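Local coordinates for protein UDP-galactopyranose mutase (Deinococcus radiodurans, PDB 3HDY) that probably interconverts UDP-galactopyranose and UDP-galactofuranose, and binds FAD together with the nucleotide sugar, at residues D116-P121 / V129-G134; Q288-G293 / T304-F309. All coordinates share one frame; numbering follows the deposited sequence.

Contact 1. Residues D116-P121 / V129-G134; sequences DGQLLP and VNRLYG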
# COMPACT_ATOMS: atom_id res chain seq x y z
N ASP A 116 -28.91 -27.71 8.63
CA ASP A 116 -29.48 -28.45 9.75
C ASP A 116 -28.59 -28.37 10.98
O ASP A 116 -28.37 -29.37 11.67
CB ASP A 116 -29.69 -29.92 9.38
CG ASP A 116 -30.92 -30.15 8.52
OD1 ASP A 116 -31.59 -29.17 8.15
OD2 ASP A 116 -31.21 -31.32 8.20
N GLY A 117 -28.07 -27.17 11.26
CA GLY A 117 -27.22 -26.96 12.42
C GLY A 117 -25.83 -27.57 12.34
O GLY A 117 -25.03 -27.41 13.26
N GLN A 118 -25.55 -28.26 11.24
CA GLN A 118 -24.25 -28.91 11.08
C GLN A 118 -23.35 -28.12 10.16
O GLN A 118 -23.79 -27.19 9.48
CB GLN A 118 -24.41 -30.30 10.49
CG GLN A 118 -25.18 -31.29 11.32
CD GLN A 118 -25.13 -32.68 10.71
OE1 GLN A 118 -26.15 -33.23 10.29
NE2 GLN A 118 -23.93 -33.26 10.65
N LEU A 119 -22.07 -28.49 10.13
CA LEU A 119 -21.14 -27.97 9.14
C LEU A 119 -20.78 -29.09 8.18
O LEU A 119 -19.94 -29.93 8.48
CB LEU A 119 -19.89 -27.41 9.82
CG LEU A 119 -20.21 -26.24 10.75
CD1 LEU A 119 -18.93 -25.66 11.34
CD2 LEU A 119 -21.02 -25.17 10.03
N LEU A 120 -21.45 -29.11 7.04
CA LEU A 120 -21.27 -30.17 6.06
C LEU A 120 -20.44 -29.67 4.89
O LEU A 120 -20.45 -28.48 4.58
CB LEU A 120 -22.63 -30.70 5.59
CG LEU A 120 -23.31 -31.75 6.48
CD1 LEU A 120 -22.84 -31.62 7.91
CD2 LEU A 120 -24.82 -31.61 6.41
N PRO A 121 -19.71 -30.58 4.23
CA PRO A 121 -18.87 -30.24 3.08
C PRO A 121 -19.70 -29.77 1.89
O PRO A 121 -20.78 -30.31 1.64
CB PRO A 121 -18.20 -31.58 2.74
CG PRO A 121 -18.29 -32.38 3.98
CD PRO A 121 -19.57 -31.99 4.61
N VAL A 129 -23.74 -36.30 2.34
CA VAL A 129 -24.97 -37.09 2.34
C VAL A 129 -25.05 -37.96 3.58
O VAL A 129 -26.03 -37.91 4.32
CB VAL A 129 -25.04 -38.00 1.10
CG1 VAL A 129 -26.32 -38.82 1.13
CG2 VAL A 129 -24.94 -37.17 -0.19
N ASN A 130 -24.01 -38.76 3.80
CA ASN A 130 -23.96 -39.64 4.96
C ASN A 130 -24.19 -38.91 6.28
O ASN A 130 -25.00 -39.34 7.09
CB ASN A 130 -22.63 -40.41 4.99
CG ASN A 130 -22.66 -41.66 4.12
OD1 ASN A 130 -23.70 -42.05 3.61
ND2 ASN A 130 -21.50 -42.30 3.97
N ARG A 131 -23.49 -37.80 6.48
CA ARG A 131 -23.59 -37.07 7.74
C ARG A 131 -24.94 -36.40 7.93
O ARG A 131 -25.45 -36.33 9.04
CB ARG A 131 -22.47 -36.04 7.84
CG ARG A 131 -21.09 -36.62 7.96
CD ARG A 131 -20.08 -35.51 8.21
NE ARG A 131 -20.48 -34.71 9.36
CZ ARG A 131 -20.17 -33.42 9.52
NH1 ARG A 131 -19.46 -32.78 8.59
NH2 ARG A 131 -20.57 -32.78 10.60
N LEU A 132 -25.51 -35.90 6.84
CA LEU A 132 -26.79 -35.18 6.93
C LEU A 132 -27.94 -36.11 7.28
O LEU A 132 -28.73 -35.82 8.17
CB LEU A 132 -27.10 -34.44 5.62
CG LEU A 132 -28.47 -33.76 5.60
CD1 LEU A 132 -28.57 -32.71 6.70
CD2 LEU A 132 -28.74 -33.14 4.24
N TYR A 133 -28.02 -37.23 6.57
CA TYR A 133 -29.13 -38.17 6.73
C TYR A 133 -28.78 -39.32 7.66
O TYR A 133 -29.59 -40.22 7.86
CB TYR A 133 -29.56 -38.73 5.38
CG TYR A 133 -30.06 -37.69 4.41
CD1 TYR A 133 -31.00 -36.75 4.80
CD2 TYR A 133 -29.61 -37.66 3.10
CE1 TYR A 133 -31.47 -35.80 3.91
CE2 TYR A 133 -30.07 -36.71 2.20
CZ TYR A 133 -31.00 -35.79 2.61
OH TYR A 133 -31.46 -34.85 1.73
N GLY A 134 -27.58 -39.29 8.23
CA GLY A 134 -27.12 -40.37 9.09
C GLY A 134 -27.10 -41.68 8.33
O GLY A 134 -27.52 -42.72 8.85

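Contact 2. Residues Q288-G293 / T304-F309; sequences QLLPTG and TRVSEF. With GDU (galactose-uridine-5'-diphosphate), chain K.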
# COMPACT_ATOMS: atom_id res chain seq x y z
N GLN A 288 -8.27 -18.25 16.35
CA GLN A 288 -9.02 -18.90 15.29
C GLN A 288 -10.50 -18.93 15.60
O GLN A 288 -10.91 -19.31 16.69
CB GLN A 288 -8.50 -20.32 15.07
CG GLN A 288 -9.27 -21.13 14.04
CD GLN A 288 -8.60 -22.46 13.75
OE1 GLN A 288 -7.38 -22.54 13.62
NE2 GLN A 288 -9.40 -23.51 13.65
N LEU A 289 -11.31 -18.53 14.63
CA LEU A 289 -12.75 -18.48 14.81
C LEU A 289 -13.43 -19.62 14.07
O LEU A 289 -14.41 -20.19 14.55
CB LEU A 289 -13.29 -17.14 14.31
CG LEU A 289 -14.51 -16.59 15.05
CD1 LEU A 289 -14.11 -16.10 16.44
CD2 LEU A 289 -15.18 -15.48 14.26
N LEU A 290 -12.90 -19.97 12.90
CA LEU A 290 -13.55 -20.95 12.02
C LEU A 290 -12.72 -22.21 11.84
O LEU A 290 -11.50 -22.18 11.89
CB LEU A 290 -13.83 -20.31 10.66
CG LEU A 290 -14.63 -19.01 10.68
CD1 LEU A 290 -14.89 -18.53 9.27
CD2 LEU A 290 -15.94 -19.19 11.43
N PRO A 291 -13.41 -23.35 11.61
CA PRO A 291 -12.76 -24.63 11.29
C PRO A 291 -12.05 -24.58 9.94
O PRO A 291 -11.01 -25.21 9.77
CB PRO A 291 -13.94 -25.61 11.22
CG PRO A 291 -15.07 -24.92 11.91
CD PRO A 291 -14.87 -23.47 11.67
N THR A 292 -12.61 -23.85 8.98
CA THR A 292 -11.98 -23.75 7.66
C THR A 292 -11.93 -22.30 7.18
O THR A 292 -12.23 -21.37 7.93
CB THR A 292 -12.69 -24.62 6.59
OG1 THR A 292 -14.11 -24.44 6.69
CG2 THR A 292 -12.36 -26.09 6.79
N GLY A 293 -11.55 -22.12 5.92
CA GLY A 293 -11.40 -20.80 5.35
C GLY A 293 -12.71 -20.05 5.32
O GLY A 293 -12.80 -18.90 5.74
N THR A 304 -24.21 -14.24 3.35
CA THR A 304 -24.11 -15.52 2.67
C THR A 304 -23.04 -16.41 3.31
O THR A 304 -23.19 -17.63 3.35
CB THR A 304 -23.81 -15.38 1.16
OG1 THR A 304 -22.78 -14.40 0.97
CG2 THR A 304 -25.06 -14.94 0.40
N ARG A 305 -21.98 -15.79 3.81
CA ARG A 305 -20.83 -16.54 4.30
C ARG A 305 -19.89 -15.71 5.18
O ARG A 305 -19.94 -14.48 5.18
CB ARG A 305 -20.05 -17.11 3.12
CG ARG A 305 -19.46 -16.05 2.21
CD ARG A 305 -18.92 -16.64 0.92
NE ARG A 305 -18.61 -15.60 -0.06
CZ ARG A 305 -18.27 -15.84 -1.32
NH1 ARG A 305 -18.20 -17.09 -1.77
NH2 ARG A 305 -18.01 -14.83 -2.15
N VAL A 306 -19.05 -16.40 5.94
CA VAL A 306 -18.02 -15.76 6.74
C VAL A 306 -16.68 -16.36 6.35
O VAL A 306 -16.60 -17.55 6.05
CB VAL A 306 -18.23 -16.02 8.24
CG1 VAL A 306 -17.44 -15.02 9.07
CG2 VAL A 306 -19.70 -16.00 8.58
N SER A 307 -15.63 -15.55 6.35
CA SER A 307 -14.31 -16.06 6.00
C SER A 307 -13.23 -15.59 6.95
O SER A 307 -13.23 -14.43 7.39
CB SER A 307 -13.95 -15.70 4.56
OG SER A 307 -14.86 -16.29 3.65
N GLU A 308 -12.31 -16.49 7.28
CA GLU A 308 -11.18 -16.18 8.14
C GLU A 308 -9.90 -16.20 7.32
O GLU A 308 -9.50 -17.23 6.78
CB GLU A 308 -11.10 -17.18 9.30
CG GLU A 308 -10.19 -16.75 10.44
CD GLU A 308 -10.28 -17.67 11.65
OE1 GLU A 308 -9.70 -17.34 12.70
OE2 GLU A 308 -10.94 -18.73 11.54
N PHE A 309 -9.25 -15.04 7.22
CA PHE A 309 -8.14 -14.87 6.29
C PHE A 309 -6.89 -15.67 6.62
O PHE A 309 -6.20 -16.13 5.72
CB PHE A 309 -7.80 -13.39 6.14
CG PHE A 309 -8.89 -12.60 5.48
CD1 PHE A 309 -9.63 -11.69 6.21
CD2 PHE A 309 -9.18 -12.79 4.14
CE1 PHE A 309 -10.64 -10.96 5.60
CE2 PHE A 309 -10.19 -12.07 3.53
CZ PHE A 309 -10.92 -11.16 4.26
N1 GDU K . -24.19 -21.79 -4.29
C2 GDU K . -24.88 -22.30 -3.37
N3 GDU K . -24.68 -22.77 -2.22
C4 GDU K . -23.39 -22.73 -1.86
C5 GDU K . -22.42 -22.16 -2.81
C6 GDU K . -22.87 -21.71 -3.99
O2 GDU K . -26.27 -22.35 -3.71
O4 GDU K . -23.00 -23.15 -0.77
C1D GDU K . -24.69 -21.29 -5.55
C2D GDU K . -25.04 -19.80 -5.73
O2D GDU K . -25.91 -19.57 -6.84
C3D GDU K . -23.67 -19.22 -6.02
C4D GDU K . -23.13 -20.27 -6.99
O4D GDU K . -23.78 -21.51 -6.65
O3D GDU K . -23.82 -17.94 -6.64
C5D GDU K . -21.61 -20.31 -7.19
O5D GDU K . -21.03 -20.30 -5.88
PA GDU K . -19.65 -19.55 -5.65
O1A GDU K . -19.10 -19.94 -4.31
O2A GDU K . -18.75 -20.07 -6.72
O3A GDU K . -19.89 -17.98 -5.69
PB GDU K . -18.78 -16.86 -5.51
O1B GDU K . -19.45 -15.87 -4.62
O2B GDU K . -18.35 -16.12 -6.73
O3B GDU K . -17.45 -17.33 -4.73
C1' GDU K . -16.14 -16.75 -4.58
C2' GDU K . -15.08 -17.45 -5.48
C3' GDU K . -15.23 -18.97 -5.27
C4' GDU K . -14.74 -19.27 -3.83
C5' GDU K . -15.51 -18.35 -2.84
C6' GDU K . -14.89 -18.36 -1.41
O2' GDU K . -15.15 -17.05 -6.86
O3' GDU K . -14.47 -19.67 -6.29
O4' GDU K . -13.32 -19.05 -3.78
O5' GDU K . -15.78 -16.96 -3.19
O6' GDU K . -15.14 -19.62 -0.76

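Contact 1. Residues D116-P121 / V129-G134
The guanidinium of Arg131 reaches back from its helix to strand 118-121, and Leu120 CD1 lies over one of its faces, 3.5 Å above the plane and nearer the edge of the group than its centre. At the edge sits the carbonyl oxygen of Leu119, which takes a hydrogen bond of 2.9 Å from Arg131 NH1. That bond is bent, with 143° at the hydrogen, and the oxygen stands somewhat out of the guanidinium plane. A bend at chi3 in an otherwise extended arginine chain turns the head group toward the strand. Pro121 CD approaches the same group obliquely, as does the Gln118 amide, whose plane is turned 67° from the guanidinium. Gln118 NE2 lies 3.4 Å from Arg131 NH2, but both are donors, so this is mere proximity.

Next to the guanidinium the contact is largely apolar. Leu120 splits its two methyls between neighbours on the helix: CD1 goes to Arg131, while CD2 packs at 3.7 Å on Leu132 CB, the two leucine side chains crossing at about a right angle. Leu132 has CG anti to its own backbone N, and its CD1 reaches the turn before the strand, where it meets Asp116 OD2 at 3.3 Å. That carboxylate oxygen has a stronger partner in Lys174 of helix 159-184, with which it forms a salt bridge, and Leu132 also touches Leu171 and Lys174 of that helix. Leu120, for its part, is tied by backbone hydrogen bonds to Ala113.

Strand 118-121 and helix 129-133 run nearly antiparallel, their axes 8.6 Å apart at 157°. Within this chain the strand is an edge strand of the mixed sheet, antiparallel to strand 111-115, followed after a four-residue loop by helix 126-133, which packs back against it.

Contact 2. Residues Q288-G293 / T304-F309
Glu308, at the end of strand 305-308 in the mixed six-stranded sheet, holds the loop that leads into the neighbouring antiparallel strand 294-296. Its CB starts against Leu290 CD1, 4.0 Å away. With CG anti to the backbone N (chi1 -165°) and the rest extended, the glutamate and Leu290 run past one another, pointing opposite ways, and this brings the carboxylate up to two consecutive loop amides. CD comes closest to Leu289 N. OE1 accepts the amide of Leu289 at 2.8 Å, and OE2 accepts that of Leu290 at 2.7 Å. Both donors arrive on the syn side, about 30° out of the carboxylate plane; a weak second bond from Leu289 N to OE2 ties the pair together. Two successive N-H groups thus grip both oxygens and fix the rotation of the carboxylate, and they would be expected to stabilise its negative charge. Thr320 OG1 adds a further hydrogen bond to OE1, and His311 NE2 a weak one to OE2.

Leu290 covers the glutamate chain and the strand backbone: its CB meets OE2 and its CD1 reaches the backbone carbonyl of Val306, with CD1 also 4.3 Å from Val306 CB.

The backbone of Glu308 closes the other end of the contact: its N-H gives a nearly straight hydrogen bond to Gly293 O at 2.9 Å. The same oxygen receives a CA-H...O contact from Ser307, whose hydroxyl turns instead to Thr294.

At the start of the strand, Arg305 points into the substrate pocket, its NE in a salt bridge with Glu325. Its NH1 donates a hydrogen bond to O3B of the bound UDP-galactose, the oxygen joining the beta phosphate to the sugar, at 3.1 Å and 171°, with O3B in the guanidinium plane.

Both contacts reach the same mixed sheet: contact 1 at strand 118-121, an edge strand within this chain, contact 2 further in, at strand 305-308. Their centres are 18 Å apart, yet they touch directly, where Leu119 CD1 packs against Pro291 CG at 4.0 Å. Contact 2 carries Arg305, which binds the nucleotide sugar itself and also touches FAD. Contact 1 stands further off: the side chain of Leu120 is about 10 Å from the bound UDP-galactose, but only about 4 Å from that of Phe175, one of the residues that bind the ligand. The contacts follow each other in sequence, 116-134 closing before 288-309 opens.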